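Local coordinates for protein cephalosporin hydroxylase CMCI (Streptomyces clavuligerus, PDB 2BM8) that probably hydroxylates the cephalosporin nucleus at the 7-alpha position in cephamycin biosynthesis, using a methyltransferase-like Rossmann fold, at residues H175-G180 against L229-A234; M151-I156 against E179-I184; R81-V86 against G107-V112; S140-F145 against F166-W171. The protein carries 3 engineered substitutions. All coordinates share one frame; numbering follows the deposited sequence.

Contact 1. Residues H175-G180 against L229-A234; sequences HLLEEG and LRRVAA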
loop_
_atom_site.group_PDB
_atom_site.type_symbol
_atom_site.label_atom_id
_atom_site.label_comp_id
_atom_site.label_asym_id
_atom_site.label_seq_id
_atom_site.Cartn_x
_atom_site.Cartn_y
_atom_site.Cartn_z
ATOM N N HIS B 175 11.741 -9.302 43.690
ATOM C CA HIS B 175 12.566 -10.435 44.135
ATOM C C HIS B 175 13.728 -10.820 43.199
ATOM O O HIS B 175 14.573 -11.621 43.582
ATOM C CB HIS B 175 11.674 -11.674 44.361
ATOM C CG HIS B 175 10.614 -11.482 45.409
ATOM N ND1 HIS B 175 9.280 -11.294 45.100
ATOM C CD2 HIS B 175 10.696 -11.438 46.765
ATOM C CE1 HIS B 175 8.589 -11.137 46.219
ATOM N NE2 HIS B 175 9.424 -11.222 47.241
ATOM N N LEU B 176 13.785 -10.256 41.992
ATOM C CA LEU B 176 14.762 -10.690 40.992
ATOM C C LEU B 176 15.588 -9.583 40.337
ATOM O O LEU B 176 16.806 -9.634 40.366
ATOM C CB LEU B 176 14.070 -11.506 39.889
ATOM C CG LEU B 176 14.991 -12.357 39.001
ATOM C CD1 LEU B 176 16.099 -13.053 39.789
ATOM C CD2 LEU B 176 14.189 -13.384 38.228
ATOM N N LEU B 177 14.931 -8.599 39.736
ATOM C CA LEU B 177 15.618 -7.629 38.893
ATOM C C LEU B 177 16.430 -6.628 39.708
ATOM O O LEU B 177 16.018 -6.188 40.779
ATOM C CB LEU B 177 14.618 -6.873 38.017
ATOM C CG LEU B 177 13.606 -7.705 37.216
ATOM C CD1 LEU B 177 12.527 -6.798 36.670
ATOM C CD2 LEU B 177 14.249 -8.493 36.084
ATOM N N GLU B 178 17.602 -6.289 39.192
ATOM C CA GLU B 178 18.333 -5.126 39.648
ATOM C C GLU B 178 18.297 -4.090 38.537
ATOM O O GLU B 178 17.852 -4.365 37.437
ATOM C CB GLU B 178 19.786 -5.485 39.948
ATOM C CG GLU B 178 19.995 -6.691 40.854
ATOM C CD GLU B 178 21.459 -7.097 40.931
ATOM O OE1 GLU B 178 22.228 -6.772 39.989
ATOM O OE2 GLU B 178 21.853 -7.727 41.938
ATOM N N GLU B 179 18.808 -2.907 38.825
ATOM C CA GLU B 179 18.836 -1.822 37.856
ATOM C C GLU B 179 19.580 -2.260 36.586
ATOM O O GLU B 179 20.656 -2.831 36.667
ATOM C CB GLU B 179 19.485 -0.587 38.492
ATOM C CG GLU B 179 19.780 0.532 37.512
ATOM C CD GLU B 179 20.294 1.785 38.195
ATOM O OE1 GLU B 179 20.498 1.760 39.431
ATOM O OE2 GLU B 179 20.484 2.801 37.497
ATOM N N GLY B 180 18.990 -2.008 35.420
ATOM C CA GLY B 180 19.567 -2.440 34.156
ATOM C C GLY B 180 18.982 -3.725 33.583
ATOM O O GLY B 180 18.997 -3.896 32.359
ATOM N N LEU B 229 11.052 -3.862 28.354
ATOM C CA LEU B 229 11.109 -3.073 29.580
ATOM C C LEU B 229 12.401 -3.327 30.329
ATOM O O LEU B 229 12.976 -4.395 30.219
ATOM C CB LEU B 229 9.931 -3.418 30.487
ATOM C CG LEU B 229 8.590 -3.620 29.796
ATOM C CD1 LEU B 229 7.545 -3.968 30.829
ATOM C CD2 LEU B 229 8.195 -2.370 29.015
ATOM N N ARG B 230 12.867 -2.349 31.090
ATOM C CA ARG B 230 13.979 -2.593 32.002
ATOM C C ARG B 230 13.840 -1.865 33.336
ATOM O O ARG B 230 13.031 -0.966 33.505
ATOM C CB ARG B 230 15.321 -2.272 31.337
ATOM C CG ARG B 230 15.431 -0.890 30.785
ATOM C CD ARG B 230 16.835 -0.521 30.325
ATOM N NE ARG B 230 17.007 0.932 30.285
ATOM C CZ ARG B 230 17.983 1.558 29.639
ATOM N NH1 ARG B 230 18.904 0.876 28.974
ATOM N NH2 ARG B 230 18.042 2.878 29.654
ATOM N N ARG B 231 14.656 -2.289 34.284
ATOM C CA ARG B 231 14.615 -1.771 35.629
ATOM C C ARG B 231 15.325 -0.417 35.697
ATOM O O ARG B 231 16.518 -0.325 35.434
ATOM C CB ARG B 231 15.276 -2.781 36.576
ATOM C CG ARG B 231 14.409 -3.199 37.722
ATOM C CD ARG B 231 13.992 -2.048 38.546
ATOM N NE ARG B 231 13.702 -2.400 39.923
ATOM C CZ ARG B 231 13.387 -1.506 40.840
ATOM N NH1 ARG B 231 13.322 -0.222 40.517
ATOM N NH2 ARG B 231 13.128 -1.893 42.075
ATOM N N VAL B 232 14.564 0.626 36.024
ATOM C CA VAL B 232 15.091 1.989 36.223
ATOM C C VAL B 232 15.747 2.082 37.608
ATOM O O VAL B 232 15.440 1.274 38.505
ATOM C CB VAL B 232 13.955 3.053 36.084
ATOM C CG1 VAL B 232 14.433 4.482 36.413
ATOM C CG2 VAL B 232 13.385 3.018 34.699
ATOM N N ALA B 233 16.656 3.052 37.764
ATOM C CA ALA B 233 17.380 3.276 39.025
ATOM C C ALA B 233 16.474 3.314 40.274
ATOM O O ALA B 233 15.399 3.931 40.260
ATOM C CB ALA B 233 18.228 4.579 38.933
ATOM N N ALA B 234 16.922 2.638 41.336
ATOM C CA ALA B 234 16.223 2.627 42.629
ATOM C C ALA B 234 16.807 3.685 43.565
ATOM O O ALA B 234 16.697 4.887 43.308
ATOM C CB ALA B 234 16.313 1.236 43.275
#

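Contact 2. Residues M151-I156 against E179-I184; sequences MAHPLI and EGDYFI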
loop_
_atom_site.group_PDB
_atom_site.type_symbol
_atom_site.label_atom_id
_atom_site.label_comp_id
_atom_site.label_asym_id
_atom_site.label_seq_id
_atom_site.Cartn_x
_atom_site.Cartn_y
_atom_site.Cartn_z
ATOM N N MET B 151 20.739 -16.501 40.778
ATOM C CA MET B 151 21.530 -16.311 39.547
ATOM C C MET B 151 22.194 -14.944 39.408
ATOM O O MET B 151 21.882 -14.003 40.133
ATOM C CB MET B 151 20.684 -16.600 38.303
ATOM C CG MET B 151 20.363 -18.082 38.125
ATOM S SD MET B 151 21.634 -19.152 37.418
ATOM C CE MET B 151 22.692 -19.504 38.853
ATOM N N ALA B 152 23.127 -14.865 38.461
ATOM C CA ALA B 152 23.988 -13.694 38.298
ATOM C C ALA B 152 23.374 -12.632 37.388
ATOM O O ALA B 152 22.441 -12.893 36.631
ATOM C CB ALA B 152 25.348 -14.115 37.767
ATOM N N HIS B 153 23.930 -11.429 37.485
ATOM C CA HIS B 153 23.392 -10.262 36.819
ATOM C C HIS B 153 24.498 -9.588 36.017
ATOM O O HIS B 153 25.667 -9.769 36.322
ATOM C CB HIS B 153 22.815 -9.308 37.858
ATOM C CG HIS B 153 21.657 -9.874 38.621
ATOM N ND1 HIS B 153 20.436 -9.242 38.697
ATOM C CD2 HIS B 153 21.532 -11.016 39.340
ATOM C CE1 HIS B 153 19.613 -9.964 39.435
ATOM N NE2 HIS B 153 20.255 -11.044 39.840
ATOM N N PRO B 154 24.160 -8.806 34.997
ATOM C CA PRO B 154 22.783 -8.510 34.586
ATOM C C PRO B 154 21.981 -9.708 34.075
ATOM O O PRO B 154 22.504 -10.807 33.842
ATOM C CB PRO B 154 22.969 -7.499 33.445
ATOM C CG PRO B 154 24.333 -6.981 33.579
ATOM C CD PRO B 154 25.138 -8.099 34.160
ATOM N N LEU B 155 20.697 -9.459 33.864
ATOM C CA LEU B 155 19.739 -10.513 33.611
ATOM C C LEU B 155 18.663 -10.062 32.645
ATOM O O LEU B 155 18.119 -8.971 32.772
ATOM C CB LEU B 155 19.117 -10.912 34.935
ATOM C CG LEU B 155 18.142 -12.083 34.947
ATOM C CD1 LEU B 155 18.490 -13.032 36.122
ATOM C CD2 LEU B 155 16.702 -11.593 35.055
ATOM N N ILE B 156 18.371 -10.897 31.657
ATOM C CA ILE B 156 17.248 -10.659 30.760
ATOM C C ILE B 156 16.202 -11.748 31.008
ATOM O O ILE B 156 16.489 -12.927 30.862
ATOM C CB ILE B 156 17.703 -10.695 29.291
ATOM C CG1 ILE B 156 18.797 -9.663 29.042
ATOM C CG2 ILE B 156 16.504 -10.481 28.350
ATOM C CD1 ILE B 156 19.415 -9.770 27.661
ATOM N N GLU B 179 18.808 -2.907 38.825
ATOM C CA GLU B 179 18.836 -1.822 37.856
ATOM C C GLU B 179 19.580 -2.260 36.586
ATOM O O GLU B 179 20.656 -2.831 36.667
ATOM C CB GLU B 179 19.485 -0.587 38.492
ATOM C CG GLU B 179 19.780 0.532 37.512
ATOM C CD GLU B 179 20.294 1.785 38.195
ATOM O OE1 GLU B 179 20.498 1.760 39.431
ATOM O OE2 GLU B 179 20.484 2.801 37.497
ATOM N N GLY B 180 18.990 -2.008 35.420
ATOM C CA GLY B 180 19.567 -2.440 34.156
ATOM C C GLY B 180 18.982 -3.725 33.583
ATOM O O GLY B 180 18.997 -3.896 32.359
ATOM N N ASP B 181 18.464 -4.614 34.434
ATOM C CA ASP B 181 17.915 -5.904 33.986
ATOM C C ASP B 181 16.678 -5.719 33.123
ATOM O O ASP B 181 15.912 -4.802 33.328
ATOM C CB ASP B 181 17.562 -6.801 35.178
ATOM C CG ASP B 181 18.793 -7.295 35.937
ATOM O OD1 ASP B 181 19.932 -7.100 35.460
ATOM O OD2 ASP B 181 18.711 -7.897 37.027
ATOM N N TYR B 182 16.493 -6.592 32.147
ATOM C CA TYR B 182 15.391 -6.465 31.217
ATOM C C TYR B 182 14.250 -7.412 31.583
ATOM O O TYR B 182 14.475 -8.519 32.045
ATOM C CB TYR B 182 15.884 -6.736 29.799
ATOM C CG TYR B 182 16.547 -5.534 29.156
ATOM C CD1 TYR B 182 17.895 -5.268 29.342
ATOM C CD2 TYR B 182 15.816 -4.653 28.373
ATOM C CE1 TYR B 182 18.494 -4.161 28.752
ATOM C CE2 TYR B 182 16.412 -3.552 27.785
ATOM C CZ TYR B 182 17.743 -3.315 27.976
ATOM O OH TYR B 182 18.315 -2.211 27.398
ATOM N N PHE B 183 13.023 -6.940 31.441
ATOM C CA PHE B 183 11.858 -7.801 31.470
ATOM C C PHE B 183 11.159 -7.565 30.152
ATOM O O PHE B 183 10.721 -6.454 29.893
ATOM C CB PHE B 183 10.928 -7.482 32.645
ATOM C CG PHE B 183 9.813 -8.500 32.834
ATOM C CD1 PHE B 183 9.893 -9.465 33.825
ATOM C CD2 PHE B 183 8.686 -8.491 32.017
ATOM C CE1 PHE B 183 8.867 -10.393 34.006
ATOM C CE2 PHE B 183 7.659 -9.426 32.201
ATOM C CZ PHE B 183 7.759 -10.370 33.196
ATOM N N ILE B 184 11.063 -8.616 29.336
ATOM C CA ILE B 184 10.595 -8.510 27.963
ATOM C C ILE B 184 9.377 -9.390 27.693
ATOM O O ILE B 184 9.378 -10.585 27.993
ATOM C CB ILE B 184 11.735 -8.879 26.999
ATOM C CG1 ILE B 184 12.785 -7.766 27.012
ATOM C CG2 ILE B 184 11.207 -9.071 25.586
ATOM C CD1 ILE B 184 14.118 -8.169 26.471
#

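Contact 3. Residues R81-V86 against G107-V112; sequences RPRTIV and GIDCQV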
loop_
_atom_site.group_PDB
_atom_site.type_symbol
_atom_site.label_atom_id
_atom_site.label_comp_id
_atom_site.label_asym_id
_atom_site.label_seq_id
_atom_site.Cartn_x
_atom_site.Cartn_y
_atom_site.Cartn_z
ATOM N N ARG B 81 25.743 -7.394 28.168
ATOM C CA ARG B 81 26.572 -8.530 28.570
ATOM C C ARG B 81 25.940 -9.245 29.763
ATOM O O ARG B 81 26.509 -9.276 30.848
ATOM C CB ARG B 81 28.016 -8.087 28.870
ATOM C CG ARG B 81 28.701 -7.448 27.665
ATOM C CD ARG B 81 30.118 -6.969 27.917
ATOM N NE ARG B 81 31.008 -8.066 28.280
ATOM C CZ ARG B 81 31.468 -8.987 27.441
ATOM N NH1 ARG B 81 31.143 -8.975 26.156
ATOM N NH2 ARG B 81 32.272 -9.934 27.891
ATOM N N PRO B 82 24.760 -9.816 29.555
ATOM C CA PRO B 82 24.041 -10.493 30.631
ATOM C C PRO B 82 24.741 -11.758 31.097
ATOM O O PRO B 82 25.194 -12.532 30.267
ATOM C CB PRO B 82 22.692 -10.851 29.988
ATOM C CG PRO B 82 22.969 -10.930 28.535
ATOM C CD PRO B 82 24.021 -9.878 28.285
ATOM N N ARG B 83 24.837 -11.937 32.411
ATOM C CA ARG B 83 25.250 -13.209 32.999
ATOM C C ARG B 83 24.136 -14.281 32.993
ATOM O O ARG B 83 24.425 -15.468 33.117
ATOM C CB ARG B 83 25.762 -12.983 34.432
ATOM C CG ARG B 83 27.153 -12.328 34.517
ATOM C CD ARG B 83 28.309 -13.322 34.662
ATOM N NE ARG B 83 28.773 -13.412 36.053
ATOM C CZ ARG B 83 28.927 -14.536 36.755
ATOM N NH1 ARG B 83 28.677 -15.732 36.229
ATOM N NH2 ARG B 83 29.352 -14.464 38.009
ATOM N N THR B 84 22.873 -13.875 32.845
ATOM C CA THR B 84 21.756 -14.818 32.882
ATOM C C THR B 84 20.653 -14.417 31.906
ATOM O O THR B 84 20.175 -13.299 31.943
ATOM C CB THR B 84 21.142 -14.909 34.307
ATOM O OG1 THR B 84 22.159 -15.118 35.297
ATOM C CG2 THR B 84 20.236 -16.138 34.432
ATOM N N ILE B 85 20.249 -15.334 31.038
ATOM C CA ILE B 85 19.069 -15.134 30.216
ATOM C C ILE B 85 18.031 -16.205 30.529
ATOM O O ILE B 85 18.325 -17.387 30.441
ATOM C CB ILE B 85 19.453 -15.168 28.744
ATOM C CG1 ILE B 85 20.324 -13.949 28.418
ATOM C CG2 ILE B 85 18.205 -15.190 27.865
ATOM C CD1 ILE B 85 21.029 -14.063 27.105
ATOM N N VAL B 86 16.829 -15.767 30.900
ATOM C CA VAL B 86 15.707 -16.635 31.232
ATOM C C VAL B 86 14.612 -16.583 30.158
ATOM O O VAL B 86 14.144 -15.507 29.804
ATOM C CB VAL B 86 15.055 -16.189 32.541
ATOM C CG1 VAL B 86 13.895 -17.105 32.897
ATOM C CG2 VAL B 86 16.075 -16.151 33.687
ATOM N N GLY B 107 32.037 -14.018 24.229
ATOM C CA GLY B 107 32.914 -14.096 25.390
ATOM C C GLY B 107 32.249 -13.678 26.691
ATOM O O GLY B 107 32.924 -13.285 27.641
ATOM N N ILE B 108 30.924 -13.764 26.725
ATOM C CA ILE B 108 30.127 -13.457 27.904
ATOM C C ILE B 108 29.847 -14.739 28.684
ATOM O O ILE B 108 29.308 -15.691 28.123
ATOM C CB ILE B 108 28.774 -12.849 27.478
ATOM C CG1 ILE B 108 28.973 -11.620 26.578
ATOM C CG2 ILE B 108 27.947 -12.476 28.698
ATOM C CD1 ILE B 108 27.781 -11.326 25.693
ATOM N N ASP B 109 30.195 -14.760 29.967
ATOM C CA ASP B 109 29.856 -15.877 30.860
ATOM C C ASP B 109 28.354 -15.872 31.163
ATOM O O ASP B 109 27.931 -15.275 32.136
ATOM C CB ASP B 109 30.656 -15.761 32.175
ATOM C CG ASP B 109 30.383 -16.912 33.146
ATOM O OD1 ASP B 109 29.588 -17.817 32.789
ATOM O OD2 ASP B 109 30.920 -16.987 34.288
ATOM N N CYS B 110 27.554 -16.547 30.346
ATOM C CA CYS B 110 26.102 -16.466 30.477
ATOM C C CYS B 110 25.490 -17.851 30.630
ATOM O O CYS B 110 25.767 -18.759 29.836
ATOM C CB CYS B 110 25.482 -15.727 29.277
ATOM S SG CYS B 110 23.709 -15.345 29.389
ATOM N N GLN B 111 24.658 -17.983 31.664
ATOM C CA GLN B 111 23.805 -19.145 31.890
ATOM C C GLN B 111 22.417 -18.884 31.313
ATOM O O GLN B 111 21.780 -17.904 31.672
ATOM C CB GLN B 111 23.663 -19.381 33.397
ATOM C CG GLN B 111 24.938 -19.808 34.064
ATOM C CD GLN B 111 25.442 -21.097 33.483
ATOM O OE1 GLN B 111 24.656 -21.913 33.026
ATOM N NE2 GLN B 111 26.743 -21.273 33.469
ATOM N N VAL B 112 21.963 -19.759 30.416
ATOM C CA VAL B 112 20.652 -19.639 29.786
ATOM C C VAL B 112 19.726 -20.603 30.490
ATOM O O VAL B 112 20.107 -21.735 30.735
ATOM C CB VAL B 112 20.712 -19.982 28.281
ATOM C CG1 VAL B 112 19.361 -19.809 27.620
ATOM C CG2 VAL B 112 21.738 -19.109 27.583
#

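Contact 4. Residues S140-F145 against F166-W171; sequences SDLTTF and FNIMKW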
loop_
_atom_site.group_PDB
_atom_site.type_symbol
_atom_site.label_atom_id
_atom_site.label_comp_id
_atom_site.label_asym_id
_atom_site.label_seq_id
_atom_site.Cartn_x
_atom_site.Cartn_y
_atom_site.Cartn_z
ATOM N N SER B 140 1.080 -20.019 37.107
ATOM C CA SER B 140 0.119 -19.566 38.119
ATOM C C SER B 140 0.616 -19.771 39.569
ATOM O O SER B 140 0.025 -19.237 40.513
ATOM C CB SER B 140 -1.256 -20.223 37.897
ATOM O OG SER B 140 -1.418 -21.383 38.687
ATOM N N ASP B 141 1.692 -20.543 39.736
ATOM C CA ASP B 141 2.331 -20.744 41.039
ATOM C C ASP B 141 3.667 -19.983 41.047
ATOM O O ASP B 141 4.584 -20.340 40.319
ATOM C CB ASP B 141 2.530 -22.244 41.284
ATOM C CG ASP B 141 3.223 -22.552 42.610
ATOM O OD1 ASP B 141 3.323 -23.750 42.956
ATOM O OD2 ASP B 141 3.700 -21.681 43.366
ATOM N N LEU B 142 3.765 -18.939 41.872
ATOM C CA LEU B 142 4.924 -18.034 41.863
ATOM C C LEU B 142 6.191 -18.627 42.497
ATOM O O LEU B 142 7.302 -18.232 42.145
ATOM C CB LEU B 142 4.580 -16.704 42.550
ATOM C CG LEU B 142 3.642 -15.745 41.806
ATOM C CD1 LEU B 142 3.187 -14.609 42.726
ATOM C CD2 LEU B 142 4.301 -15.174 40.547
ATOM N N THR B 143 6.028 -19.559 43.435
ATOM C CA THR B 143 7.171 -20.201 44.106
ATOM C C THR B 143 8.000 -21.071 43.162
ATOM O O THR B 143 9.114 -21.469 43.500
ATOM C CB THR B 143 6.705 -21.055 45.310
ATOM O OG1 THR B 143 5.645 -21.934 44.902
ATOM C CG2 THR B 143 6.091 -20.181 46.418
ATOM N N THR B 144 7.424 -21.383 42.002
ATOM C CA THR B 144 8.157 -21.940 40.868
ATOM C C THR B 144 9.422 -21.157 40.549
ATOM O O THR B 144 10.469 -21.743 40.305
ATOM C CB THR B 144 7.264 -21.901 39.616
ATOM O OG1 THR B 144 6.193 -22.840 39.759
ATOM C CG2 THR B 144 8.020 -22.369 38.379
ATOM N N PHE B 145 9.299 -19.833 40.535
ATOM C CA PHE B 145 10.366 -18.938 40.100
ATOM C C PHE B 145 11.434 -18.690 41.144
ATOM O O PHE B 145 12.495 -18.169 40.805
ATOM C CB PHE B 145 9.779 -17.592 39.667
ATOM C CG PHE B 145 8.896 -17.688 38.466
ATOM C CD1 PHE B 145 7.535 -17.913 38.607
ATOM C CD2 PHE B 145 9.429 -17.573 37.191
ATOM C CE1 PHE B 145 6.717 -18.011 37.500
ATOM C CE2 PHE B 145 8.618 -17.672 36.080
ATOM C CZ PHE B 145 7.254 -17.891 36.234
ATOM N N PHE B 166 1.615 -10.171 34.524
ATOM C CA PHE B 166 1.722 -9.033 35.428
ATOM C C PHE B 166 2.094 -9.442 36.843
ATOM O O PHE B 166 2.885 -8.753 37.487
ATOM C CB PHE B 166 0.438 -8.204 35.411
ATOM C CG PHE B 166 0.232 -7.484 34.118
ATOM C CD1 PHE B 166 -0.724 -7.920 33.207
ATOM C CD2 PHE B 166 1.021 -6.394 33.793
ATOM C CE1 PHE B 166 -0.906 -7.259 32.013
ATOM C CE2 PHE B 166 0.850 -5.735 32.591
ATOM C CZ PHE B 166 -0.113 -6.168 31.700
ATOM N N ASN B 167 1.542 -10.561 37.316
ATOM C CA ASN B 167 1.920 -11.113 38.620
ATOM C C ASN B 167 3.376 -11.549 38.649
ATOM O O ASN B 167 4.077 -11.288 39.617
ATOM C CB ASN B 167 1.005 -12.287 39.020
ATOM C CG ASN B 167 -0.261 -11.829 39.774
ATOM O OD1 ASN B 167 -0.197 -10.974 40.658
ATOM N ND2 ASN B 167 -1.411 -12.408 39.419
ATOM N N ILE B 168 3.834 -12.189 37.578
ATOM C CA ILE B 168 5.231 -12.609 37.456
ATOM C C ILE B 168 6.139 -11.390 37.407
ATOM O O ILE B 168 7.251 -11.421 37.915
ATOM C CB ILE B 168 5.429 -13.475 36.189
ATOM C CG1 ILE B 168 4.659 -14.786 36.297
ATOM C CG2 ILE B 168 6.899 -13.788 35.960
ATOM C CD1 ILE B 168 4.458 -15.459 34.947
ATOM N N MET B 169 5.647 -10.318 36.792
ATOM C CA MET B 169 6.361 -9.029 36.732
ATOM C C MET B 169 6.534 -8.398 38.105
ATOM O O MET B 169 7.590 -7.866 38.395
ATOM C CB MET B 169 5.622 -8.031 35.834
ATOM C CG MET B 169 6.510 -7.210 34.920
ATOM S SD MET B 169 5.569 -6.635 33.483
ATOM C CE MET B 169 5.290 -4.961 33.919
ATOM N N LYS B 170 5.483 -8.441 38.922
ATOM C CA LYS B 170 5.521 -7.915 40.281
ATOM C C LYS B 170 6.530 -8.724 41.106
ATOM O O LYS B 170 7.317 -8.160 41.879
ATOM C CB LYS B 170 4.114 -7.951 40.914
ATOM C CG LYS B 170 4.039 -7.839 42.485
ATOM C CD LYS B 170 2.646 -8.256 43.006
ATOM C CE LYS B 170 2.559 -8.338 44.540
ATOM N NZ LYS B 170 2.030 -9.654 45.073
ATOM N N TRP B 171 6.517 -10.044 40.924
ATOM C CA TRP B 171 7.479 -10.911 41.587
ATOM C C TRP B 171 8.912 -10.570 41.160
ATOM O O TRP B 171 9.800 -10.441 42.003
ATOM C CB TRP B 171 7.183 -12.400 41.334
ATOM C CG TRP B 171 8.255 -13.265 41.918
ATOM C CD1 TRP B 171 8.321 -13.746 43.199
ATOM C CD2 TRP B 171 9.456 -13.692 41.267
ATOM N NE1 TRP B 171 9.480 -14.463 43.372
ATOM C CE2 TRP B 171 10.197 -14.444 42.205
ATOM C CE3 TRP B 171 9.978 -13.524 39.976
ATOM C CZ2 TRP B 171 11.423 -15.026 41.899
ATOM C CZ3 TRP B 171 11.199 -14.101 39.667
ATOM C CH2 TRP B 171 11.913 -14.842 40.631
#

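Contact 1. Residues H175-G180 against L229-A234
R231 makes the largest single contribution to this contact, and its chain can be followed outward. CB of R231 sits 3.1 Å from the carbonyl oxygen of E178. CG of R231, placed by a chi1 of -125° away from the usual staggered positions, stays beside the same E178 O and lies 3.7 Å from L177 CB, and the two side chains cross obliquely. The chain then bends at chi2, and R231 NH1 at the tip reaches the next carbonyl, just past the strand, in a weak hydrogen bond to V232 O, 3.3 Å long. The backbone bond beside it is much firmer: G180 N donates to R231 O at 3.0 Å, almost straight at 174° and on a lone pair of the carbonyl. This pins the loop after helix 165-175 to strand 228-231, which runs antiparallel to strand 182-185 in the seven-stranded sheet of a class I methyltransferase-like fold. G180 has phi 99°, where a CB would jam against the preceding carbonyl oxygen. At the open surface, E179 reaches out with an extended chain and lays its carboxylate along A233, OE2 standing 3.2 Å from A233 CB. R230 makes a salt bridge to D35 of the second subunit.

Contact 2. Residues M151-I156 against E179-I184
Three hydrogen bonds cross here, two of them to the carboxylate of D181. That side chain has CG anti to its carbonyl carbon (chi1 -69°), and the carboxylate faces the start of strand 155-159 and the residues leading into it. H153 ND1 donates to OD2 of D181 at 2.8 Å, meeting its syn lone pair; the oxygen stands somewhat off the imidazole plane, and the ring and carboxylate planes are 33° apart. L155 N reaches D181 OD1 at 2.9 Å from well above the carboxylate plane. P154, entered through a cis peptide bond, puts its CA 3.3 Å from D181 OD1. OD2 also accepts from the backbone N of E178, so this buried carboxylate is gripped by three N-H groups, which would probably favour its ionised form. An alanine in place of D181 removes the acceptor of H153 and of the L155 amide, and would probably loosen the start of both strands. The third bond is pure backbone: Y182 N to L155 O, 2.9 Å, nearly along the C=O axis. It belongs to the parallel pairing of strands 155-159 and 182-185, the two strands of a beta-alpha-beta unit whose helix is 165-175, with I156 opposite Y182. Apolar contact follows on the face that carries these two residues. I156 CG2 lies 4.1 Å from Y182 CB and 3.8 Å from I184 CD1, the side chains side by side and pointing the same way. The Y182 ring leads away from this segment, its hydroxyl hydrogen-bonded to D214.

Contact 3. Residues R81-V86 against G107-V112
Two guanidinium groups meet the opposite segment differently. That of R81 has I108 CG1 over one face, near the rim, with NH1 3.4 Å from this carbon; at its edge, close to the plane, lies G107 O, to which NH2 gives a weak hydrogen bond of 3.4 Å. The R83 group, brought round by bends at chi2 and chi3, meets D109 obliquely. Its plane is turned 29° from the carboxylate, and D109 OD2 lies 3.2 Å from R83 NH1 but well out of the guanidinium plane, so charge alone makes the salt bridge. G107 closes helix 94-106 in a Schellman motif, and D109 centres an inverse gamma turn leading into strand 111-116. That strand lies parallel to strand 84-88, the two joined through the helix in a beta-alpha-beta unit of the Rossmann-like sheet. The pairing starts with Q111 N donating to R83 O at 2.9 Å, from above the carbonyl plane, and continues with I85 N to Q111 O at 3.1 Å, in the plane. On the face that carries I85, C110 SG packs 3.7 Å from I85 CD1. I108 CG2 rests 3.2 Å from P82 O.

Contact 4. Residues S140-F145 against F166-W171
W171 and F145 meet at a slant. Their planes are 41° apart and the centres of the F145 ring and the six-membered ring of W171 are 5.7 Å apart, so the closer touch is made by the root of the phenylalanine: F145 CB stands over one face of the indole, 3.7 Å from the centroid of the W171 six-membered ring and 13° off the normal, a CH-pi contact. The carbonyl oxygen of F145 lies 3.4 Å from W171 CH2. The indole arrives there because CG of W171 is anti to its backbone N (chi1 175°), which swings the ring off helix 165-175 toward the loop. I168 crosses F145 at about a right angle, its CG2 over one face of the phenyl ring, while I168 CD1 lies 3.9 Å from F145 CZ. L142 slides past W171 in the opposite direction, its CD2 4.1 Å from W171 CB and 4.0 Å from N167 O. An alanine in place of W171 takes away the flat surface under F145 CB and would probably weaken the hold of this loop on the helix. An Asx turn braces the loop, D141 OD2 accepting from T143 N and, at 2.5 Å, from T143 OG1. F145 and I168 both touch F157 and L88, so the contact wedges the loop after strand 132-136 and helix 165-175 together over the central strands, as in the layered alpha/beta architecture of Rossmann-like methyltransferases.

From the N terminus, contact 3 comes first and closes the unit of strand 84-88, helix 94-106 and strand 111-116 before any other opens. Contact 4 then opens at 140-145 and contact 2 at 151-156; contact 4 closes on helix 165-175 and contact 2 only on strand 182-185, so the two cross. Contact 1 opens at 175-180, shares E179 and G180 with contact 2, and closes on the last residues of the model. Contacts 3, 2 and 1 step across one sheet, joined by bonds from V86 N to I156 O and R231 N to D181 O. Contact 4 lies to one side, touching contact 1 through W171 on L176 and contact 2 through M169 on F183.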